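Local coordinates for protein endoglucanase E (Clostridium thermocellum, PDB 2WAO) that probably removes acetyl groups from plant cell-wall polysaccharides through its family 2 carbohydrate esterase module, and binds cello-oligosaccharide in the same active site, at residues Pro25-Ser30 and Val102-Phe107; Thr46-Gly51 and Ala71-Val76. All blocks are in the same frame, centred on the assembly; numbering follows the deposited sequence.

In the fold
Two antiparallel pairings, one set within the other, illustrate how a sheet is assembled out of chain order. From the N terminus, the first segment of the two contacts lies on the short strand 26-27, whose partner in contact 1, strand 102-108, arrives only some seventy residues later. The span between is rich in strand and free of helix, and within it contact 2 closes a shorter loop by joining 46-51 to 71-76. The two contacts meet where strands 43-49 and 102-108 run side by side, probably hydrogen-bonded from Gln103 N to Lys48 O and from Leu105 N to Thr46 O. Together they make most of one five-stranded antiparallel sheet in the N-terminal domain.

Contact 1. Residues Pro25-Ser30 and Val102-Phe107; sequences PKCAWS and VQFLGF
Val102 O takes the hydrogen bond from Cys27 N at 2.9 Å. A weaker C-H contact from Lys26 CA reaches the same oxygen at 3.2 Å. Cys27 O returns the bond to Val102 N, which makes Cys27 and Val102 an antiparallel hydrogen-bonded pair. Two residues along each strand, Pro25 O repeats the pattern. It receives Phe104 N at 3.0 Å, with an N-H...O angle of 162°, and Gln103 CA supplies a C-H contact to it. Lys26 and Gln103, between these bonds, form the non-hydrogen-bonded pair.

The side chains sort by face. Cys27, on the side it shares with Val102, has SG between the backbone N and the carbonyl carbon (chi1 70°), and the sulfur meets the Phe104 ring at its edge, 3.8 Å from CE2. This is a sulfur-aromatic contact near the ring plane rather than over a face. Val102 CG1 sits 3.7 Å above one face of that ring, offset toward the rim. The ring also touches Phe17 and, from strand 85-93, Leu91, which belongs to a second antiparallel sheet. Such apposition of two sheets is consistent with a jelly-roll sandwich of the galactose-binding-domain type, and the sulfur and the ring contribute to its interior.

On the other face Lys26 and Gln103 cross obliquely, with Lys26 CG 3.9 Å from Gln103 CG. The contact is mostly between aliphatic parts, with the amide NE2 also beside the lysine methylenes. Gln103 CG lies anti to the backbone N (chi1 -177°), and the extended chain beyond it leads to an amide whose NE2 is hydrogen-bonded to Asp21 OD2 and Gly24 O, in the loop ahead of strand 26-27.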
loop_
_atom_site.group_PDB
_atom_site.type_symbol
_atom_site.label_atom_id
_atom_site.label_comp_id
_atom_site.label_asym_id
_atom_site.label_seq_id
_atom_site.Cartn_x
_atom_site.Cartn_y
_atom_site.Cartn_z
ATOM N N PRO A 25 -3.538 13.927 13.612
ATOM C CA PRO A 25 -3.983 13.328 12.354
ATOM C C PRO A 25 -4.173 11.841 12.528
ATOM O O PRO A 25 -3.463 11.224 13.338
ATOM C CB PRO A 25 -2.832 13.594 11.390
ATOM C CG PRO A 25 -2.046 14.679 12.006
ATOM C CD PRO A 25 -2.193 14.513 13.484
ATOM N N LYS A 26 -5.164 11.306 11.812
ATOM C CA LYS A 26 -5.532 9.911 11.857
ATOM C C LYS A 26 -5.348 9.301 10.490
ATOM O O LYS A 26 -5.536 9.976 9.475
ATOM C CB LYS A 26 -6.999 9.764 12.230
ATOM C CG LYS A 26 -7.353 10.229 13.638
ATOM C CD LYS A 26 -8.741 9.727 13.955
ATOM C CE LYS A 26 -9.493 10.831 14.610
ATOM N NZ LYS A 26 -10.851 10.391 15.038
ATOM N N CYS A 27 -4.958 8.022 10.469
ATOM C CA CYS A 27 -4.741 7.311 9.198
ATOM C C CYS A 27 -5.026 5.822 9.407
ATOM O O CYS A 27 -5.153 5.357 10.560
ATOM C CB CYS A 27 -3.339 7.506 8.645
ATOM S SG CYS A 27 -2.132 6.659 9.624
ATOM N N ALA A 28 -5.152 5.093 8.297
ATOM C CA ALA A 28 -5.528 3.680 8.364
ATOM C C ALA A 28 -4.750 2.846 7.353
ATOM O O ALA A 28 -4.249 1.767 7.669
ATOM C CB ALA A 28 -7.006 3.517 8.127
ATOM N N TRP A 29 -4.624 3.347 6.133
ATOM C CA TRP A 29 -4.095 2.489 5.065
ATOM C C TRP A 29 -2.642 2.076 5.253
ATOM O O TRP A 29 -1.807 2.855 5.762
ATOM C CB TRP A 29 -4.311 3.112 3.695
ATOM C CG TRP A 29 -5.771 3.336 3.368
ATOM C CD1 TRP A 29 -6.434 4.537 3.402
ATOM C CD2 TRP A 29 -6.746 2.350 2.988
ATOM N NE1 TRP A 29 -7.764 4.359 3.036
ATOM C CE2 TRP A 29 -7.978 3.033 2.783
ATOM C CE3 TRP A 29 -6.691 0.957 2.734
ATOM C CZ2 TRP A 29 -9.147 2.370 2.358
ATOM C CZ3 TRP A 29 -7.844 0.305 2.318
ATOM C CH2 TRP A 29 -9.067 1.006 2.143
ATOM N N SER A 30 -2.337 0.847 4.809
ATOM C CA SER A 30 -0.950 0.356 4.746
ATOM C C SER A 30 -0.009 1.446 4.223
ATOM O O SER A 30 -0.299 2.132 3.245
ATOM C CB SER A 30 -0.821 -0.798 3.741
ATOM O OG SER A 30 -1.610 -1.885 4.096
ATOM N N VAL A 102 -4.932 4.658 13.325
ATOM C CA VAL A 102 -3.823 5.118 14.137
ATOM C C VAL A 102 -3.895 6.647 14.161
ATOM O O VAL A 102 -4.149 7.276 13.127
ATOM C CB VAL A 102 -2.519 4.681 13.456
ATOM C CG1 VAL A 102 -1.242 5.462 13.979
ATOM C CG2 VAL A 102 -2.376 3.168 13.616
ATOM N N GLN A 103 -3.642 7.213 15.325
ATOM C CA GLN A 103 -3.622 8.671 15.470
ATOM C C GLN A 103 -2.239 9.052 15.985
ATOM O O GLN A 103 -1.725 8.431 16.940
ATOM C CB GLN A 103 -4.738 9.090 16.430
ATOM C CG GLN A 103 -4.867 10.614 16.619
ATOM C CD GLN A 103 -6.088 11.025 17.423
ATOM O OE1 GLN A 103 -6.547 10.288 18.326
ATOM N NE2 GLN A 103 -6.654 12.196 17.082
ATOM N N PHE A 104 -1.634 10.052 15.339
ATOM C CA PHE A 104 -0.346 10.563 15.752
ATOM C C PHE A 104 -0.611 11.729 16.658
ATOM O O PHE A 104 -1.254 12.714 16.258
ATOM C CB PHE A 104 0.563 10.917 14.548
ATOM C CG PHE A 104 0.902 9.716 13.736
ATOM C CD1 PHE A 104 1.859 8.823 14.178
ATOM C CD2 PHE A 104 0.186 9.430 12.579
ATOM C CE1 PHE A 104 2.139 7.662 13.453
ATOM C CE2 PHE A 104 0.442 8.271 11.840
ATOM C CZ PHE A 104 1.430 7.388 12.281
ATOM N N LEU A 105 -0.174 11.584 17.901
ATOM C CA LEU A 105 -0.504 12.573 18.913
ATOM C C LEU A 105 0.617 13.554 19.232
ATOM O O LEU A 105 0.420 14.434 20.059
ATOM C CB LEU A 105 -1.030 11.895 20.174
ATOM C CG LEU A 105 -2.343 11.161 19.954
ATOM C CD1 LEU A 105 -2.504 10.218 21.143
ATOM C CD2 LEU A 105 -3.527 12.130 19.845
ATOM N N GLY A 106 1.760 13.448 18.554
ATOM C CA GLY A 106 2.810 14.436 18.743
ATOM C C GLY A 106 4.181 13.841 18.834
ATOM O O GLY A 106 4.345 12.708 19.270
ATOM N N PHE A 107 5.166 14.625 18.427
ATOM C CA PHE A 107 6.556 14.217 18.510
ATOM C C PHE A 107 7.239 14.955 19.634
ATOM O O PHE A 107 6.789 16.026 20.036
ATOM C CB PHE A 107 7.264 14.500 17.179
ATOM C CG PHE A 107 6.888 13.537 16.072
ATOM C CD1 PHE A 107 7.669 12.409 15.818
ATOM C CD2 PHE A 107 5.765 13.776 15.268
ATOM C CE1 PHE A 107 7.303 11.505 14.772
ATOM C CE2 PHE A 107 5.398 12.898 14.223
ATOM C CZ PHE A 107 6.159 11.776 13.987
#

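Contact 2. Residues Thr46-Gly51 and Ala71-Val76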
loop_
_atom_site.group_PDB
_atom_site.type_symbol
_atom_site.label_atom_id
_atom_site.label_comp_id
_atom_site.label_asym_id
_atom_site.label_seq_id
_atom_site.Cartn_x
_atom_site.Cartn_y
_atom_site.Cartn_z
ATOM N N THR A 46 4.042 9.954 20.303
ATOM C CA THR A 46 2.903 9.334 20.952
ATOM C C THR A 46 1.921 8.877 19.887
ATOM O O THR A 46 1.520 9.657 19.004
ATOM C CB THR A 46 2.220 10.323 21.927
ATOM O OG1 THR A 46 3.209 10.779 22.873
ATOM C CG2 THR A 46 1.081 9.640 22.677
ATOM N N ILE A 47 1.567 7.594 19.970
ATOM C CA ILE A 47 0.699 6.946 18.992
ATOM C C ILE A 47 -0.491 6.306 19.695
ATOM O O ILE A 47 -0.304 5.537 20.667
ATOM C CB ILE A 47 1.463 5.822 18.248
ATOM C CG1 ILE A 47 2.517 6.460 17.316
ATOM C CG2 ILE A 47 0.444 4.915 17.456
ATOM C CD1 ILE A 47 3.653 5.508 16.895
ATOM N N LYS A 48 -1.688 6.585 19.189
ATOM C CA LYS A 48 -2.865 5.801 19.566
ATOM C C LYS A 48 -3.229 4.841 18.440
ATOM O O LYS A 48 -3.281 5.252 17.278
ATOM C CB LYS A 48 -4.035 6.730 19.901
ATOM C CG LYS A 48 -5.330 5.987 20.277
ATOM C CD LYS A 48 -6.386 6.976 20.737
ATOM C CE LYS A 48 -7.758 6.366 20.598
ATOM N NZ LYS A 48 -8.737 7.440 20.823
ATOM N N SER A 49 -3.506 3.583 18.779
ATOM C CA SER A 49 -3.789 2.534 17.799
ATOM C C SER A 49 -5.010 1.741 18.213
ATOM O O SER A 49 -5.107 1.304 19.366
ATOM C CB SER A 49 -2.588 1.572 17.675
ATOM O OG SER A 49 -2.875 0.599 16.631
ATOM N N GLY A 50 -5.917 1.533 17.267
ATOM C CA GLY A 50 -7.146 0.781 17.528
ATOM C C GLY A 50 -6.943 -0.727 17.637
ATOM O O GLY A 50 -7.719 -1.415 18.311
ATOM N N GLY A 51 -5.901 -1.247 17.003
ATOM C CA GLY A 51 -5.629 -2.693 17.018
ATOM C C GLY A 51 -4.141 -2.942 17.131
ATOM O O GLY A 51 -3.410 -2.094 17.652
ATOM N N ALA A 71 -3.807 -1.589 20.556
ATOM C CA ALA A 71 -5.105 -1.242 21.183
ATOM C C ALA A 71 -4.919 -0.356 22.421
ATOM O O ALA A 71 -5.509 -0.613 23.495
ATOM C CB ALA A 71 -5.905 -2.488 21.526
ATOM N N THR A 72 -4.094 0.675 22.252
ATOM C CA THR A 72 -3.648 1.521 23.361
ATOM C C THR A 72 -3.055 2.813 22.829
ATOM O O THR A 72 -2.951 3.011 21.605
ATOM C CB THR A 72 -2.582 0.804 24.229
ATOM O OG1 THR A 72 -2.497 1.421 25.526
ATOM C CG2 THR A 72 -1.201 0.746 23.554
ATOM N N THR A 73 -2.696 3.694 23.760
ATOM C CA THR A 73 -1.953 4.917 23.454
ATOM C C THR A 73 -0.618 4.772 24.144
ATOM O O THR A 73 -0.577 4.537 25.373
ATOM C CB THR A 73 -2.705 6.168 23.982
ATOM O OG1 THR A 73 -3.959 6.293 23.287
ATOM C CG2 THR A 73 -1.875 7.432 23.778
ATOM N N SER A 74 0.484 4.921 23.392
ATOM C CA SER A 74 1.809 4.846 23.978
ATOM C C SER A 74 2.778 5.897 23.431
ATOM O O SER A 74 2.743 6.220 22.238
ATOM C CB SER A 74 2.456 3.472 23.720
ATOM O OG SER A 74 1.601 2.410 24.113
ATOM N N THR A 75 3.657 6.376 24.308
ATOM C CA THR A 75 4.799 7.175 23.911
ATOM C C THR A 75 5.980 6.237 23.761
ATOM O O THR A 75 6.302 5.458 24.670
ATOM C CB THR A 75 5.088 8.301 24.920
ATOM O OG1 THR A 75 3.899 9.105 25.013
ATOM C CG2 THR A 75 6.241 9.162 24.424
ATOM N N VAL A 76 6.580 6.288 22.580
ATOM C CA VAL A 76 7.613 5.396 22.151
ATOM C C VAL A 76 8.833 6.227 21.822
ATOM O O VAL A 76 8.736 7.197 21.069
ATOM C CB VAL A 76 7.125 4.614 20.860
ATOM C CG1 VAL A 76 8.266 3.846 20.227
ATOM C CG2 VAL A 76 5.990 3.666 21.228
#
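An antiparallel strand pair forms the border of the five-stranded sheet here, with strand 73-79 outermost and strand 43-49 next to it. In the middle of the pair Ile47 and Ser74 exchange two backbone hydrogen bonds, Ile47 N to Ser74 O and Ser74 N to Ile47 O, both 2.9 Å long. Ser49 N continues the pairing with a bond to Thr72 O. Toward Gly50-Gly51 and Ala71-Thr72, where both segments turn a corner, the pairing changes character: the return bond from Thr72 N to Ser49 O is weak, and Ala71 N instead reaches Gly51 O at 3.0 Å, approaching from above the carbonyl plane by 55°.

The exposed face carries the side-chain chemistry. Thr46 and Thr75, a non-hydrogen-bonded pair, join their hydroxyls, OG1 to OG1, at 2.8 Å. The same first torsion in both, with OG1 anti to the carbonyl carbon (chi1 -56° in Thr46), turns each hydroxyl to the other. Diagonally across, the methyl Thr46 CG2 packs 3.9 Å from Thr73 CG2. Thr73 OG1 in turn lies 3.3 Å from Lys48 CG, so the lysine meets its partner through the aliphatic base of its chain while its end leads away.

On the reverse face Ile47 turns into the sandwich, touching Phe67, Val69, Val102 and Phe104. The pair is therefore two-sided: one hydroxyl-hydroxyl bond and contacts of threonine methyl and lysine methylene lie on the outer surface, while the isoleucine joins the apolar interior, and the backbone bonds fix the register of the two strands, which sets both rows of side chains opposite their partners.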